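Local coordinates for putative uncharacterized protein (Streptococcus pneumoniae, PDB 3NZ3), which is a cell-wall-anchored surface protein of the pneumococcus whose mucin-binding domain, the part in this structure, probably helps the bacterium adhere to host mucus, at residues 27-31 with 32-36. Residues are numbered along the deposited sequence; the frame is centred on the assembly and turned at random.
Sequences HYVDK and VTNQN
Asp30 OD1 is gripped by two successive backbone N-H groups at the head of a β-hairpin: it accepts from Val32 N at 2.8 Å, which closes an Asx turn, and also from Thr33 N at 3.2 Å. The hairpin reverses the chain at one end of this elongated mucin-binding domain, where strand 14-30 leads into the short strand 36-37. Val32 N approaches almost end-on to the CG-OD1 bond, and Thr33 N arrives from over the flat carboxylate. With CG swung opposite the backbone N (chi1 -174°), OD1 reaches over the loop's N-H groups. The other carboxylate oxygen, OD2, hydrogen-bonds to Tyr81 OH, so both oxygens of this buried side chain are satisfied and its rotation is probably fixed.

The backbone of Asp30 closes the loop as well: Asp30 N donates to Gln35 O (2.8 Å), and Asp30 O accepts from Asn34 N (2.9 Å), which completes an Asx motif. Asn34 takes up a left-handed conformation (phi 70°), which helps the chain turn back. Thr33 OG1 lies close against Asp30 CB, 3.1 Å away, and accepts a weak bond from Gln35 N.

Next to the turn, where the arms pair, Val29 and Asn36 form a non-hydrogen-bonded antiparallel pair. Val29 CG2 rests on Asn34 OD1, their side chains running alongside each other, while CG1 comes within 3.9 Å of Asn36 ND2, those two side chains crossing at a slant. The opposite edge of strand 14-30 pairs in parallel with strand 101-107, Val29 bonding through its backbone to Val105 and Tyr107. A water joins the hairpin's two arms, accepting from Tyr28 N at 2.9 Å and from Asn36 ND2.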
loop_
_atom_site.group_PDB
_atom_site.type_symbol
_atom_site.label_atom_id
_atom_site.label_comp_id
_atom_site.label_asym_id
_atom_site.label_seq_id
_atom_site.Cartn_x
_atom_site.Cartn_y
_atom_site.Cartn_z
ATOM N N HIS A 27 2.862 4.402 8.852
ATOM C CA HIS A 27 3.803 4.959 9.824
ATOM C C HIS A 27 3.194 4.879 11.213
ATOM O O HIS A 27 1.968 4.951 11.369
ATOM C CB HIS A 27 4.118 6.427 9.535
ATOM C CG HIS A 27 4.635 6.691 8.156
ATOM N ND1 HIS A 27 5.895 6.313 7.745
ATOM C CD2 HIS A 27 4.068 7.329 7.103
ATOM C CE1 HIS A 27 6.080 6.697 6.494
ATOM N NE2 HIS A 27 4.988 7.316 6.082
ATOM N N TYR A 28 4.059 4.756 12.217
ATOM C CA TYR A 28 3.642 4.680 13.619
ATOM C C TYR A 28 4.423 5.730 14.394
ATOM O O TYR A 28 5.646 5.621 14.528
ATOM C CB TYR A 28 3.919 3.286 14.187
ATOM C CG TYR A 28 3.202 2.178 13.449
ATOM C CD1 TYR A 28 3.789 1.551 12.350
ATOM C CD2 TYR A 28 1.931 1.767 13.841
ATOM C CE1 TYR A 28 3.124 0.529 11.657
ATOM C CE2 TYR A 28 1.258 0.751 13.163
ATOM C CZ TYR A 28 1.861 0.140 12.068
ATOM O OH TYR A 28 1.199 -0.866 11.398
ATOM N N VAL A 29 3.724 6.753 14.886
ATOM C CA VAL A 29 4.395 7.890 15.519
ATOM C C VAL A 29 3.833 8.254 16.895
ATOM O O VAL A 29 2.703 7.901 17.246
ATOM C CB VAL A 29 4.403 9.164 14.614
ATOM C CG1 VAL A 29 5.004 8.872 13.229
ATOM C CG2 VAL A 29 3.003 9.760 14.475
ATOM N N ASP A 30 4.644 8.965 17.670
ATOM C CA ASP A 30 4.173 9.602 18.890
ATOM C C ASP A 30 3.248 10.758 18.493
ATOM O O ASP A 30 3.628 11.620 17.694
ATOM C CB ASP A 30 5.374 10.106 19.696
ATOM C CG ASP A 30 4.989 10.665 21.053
ATOM O OD1 ASP A 30 4.210 11.634 21.108
ATOM O OD2 ASP A 30 5.489 10.142 22.067
ATOM N N LYS A 31 2.034 10.762 19.047
ATOM C CA LYS A 31 1.019 11.790 18.748
ATOM C C LYS A 31 1.547 13.220 18.880
ATOM O O LYS A 31 1.190 14.090 18.084
ATOM C CB LYS A 31 -0.217 11.614 19.648
ATOM C CG LYS A 31 -1.412 12.484 19.237
ATOM C CD LYS A 31 -2.516 12.450 20.270
ATOM C CE LYS A 31 -3.667 13.376 19.871
ATOM N NZ LYS A 31 -4.685 13.444 20.954
ATOM N N VAL A 32 2.396 13.451 19.883
ATOM C CA VAL A 32 2.888 14.797 20.200
ATOM C C VAL A 32 4.212 15.128 19.500
ATOM O O VAL A 32 4.327 16.157 18.822
ATOM C CB VAL A 32 3.034 14.993 21.742
ATOM C CG1 VAL A 32 3.733 16.313 22.069
ATOM C CG2 VAL A 32 1.670 14.929 22.425
ATOM N N THR A 33 5.202 14.251 19.658
ATOM C CA THR A 33 6.569 14.541 19.198
ATOM C C THR A 33 6.805 14.168 17.736
ATOM O O THR A 33 7.762 14.647 17.115
ATOM C CB THR A 33 7.622 13.800 20.044
ATOM O OG1 THR A 33 7.480 12.389 19.843
ATOM C CG2 THR A 33 7.467 14.123 21.520
ATOM N N ASN A 34 5.945 13.303 17.203
ATOM C CA ASN A 34 6.041 12.815 15.823
ATOM C C ASN A 34 7.223 11.871 15.559
ATOM O O ASN A 34 7.525 11.548 14.408
ATOM C CB ASN A 34 6.035 13.979 14.827
ATOM C CG ASN A 34 5.339 13.631 13.534
ATOM O OD1 ASN A 34 4.325 12.929 13.531
ATOM N ND2 ASN A 34 5.877 14.121 12.422
ATOM N N GLN A 35 7.884 11.431 16.624
ATOM C CA GLN A 35 8.960 10.442 16.525
ATOM C C GLN A 35 8.348 9.096 16.135
ATOM O O GLN A 35 7.272 8.746 16.617
ATOM C CB GLN A 35 9.673 10.324 17.876
ATOM C CG GLN A 35 11.123 9.861 17.806
ATOM C CD GLN A 35 12.057 10.915 17.225
ATOM O OE1 GLN A 35 12.863 10.611 16.362
ATOM N NE2 GLN A 35 11.945 12.160 17.698
ATOM N N ASN A 36 9.008 8.356 15.243
ATOM C CA ASN A 36 8.525 7.028 14.874
ATOM C C ASN A 36 8.744 6.041 16.013
ATOM O O ASN A 36 9.862 5.902 16.515
ATOM C CB ASN A 36 9.167 6.529 13.572
ATOM C CG ASN A 36 8.807 7.397 12.378
ATOM O OD1 ASN A 36 9.352 8.484 12.212
ATOM N ND2 ASN A 36 7.887 6.922 11.542
HETATM O O HOH W 1 6.789 4.162 11.507
#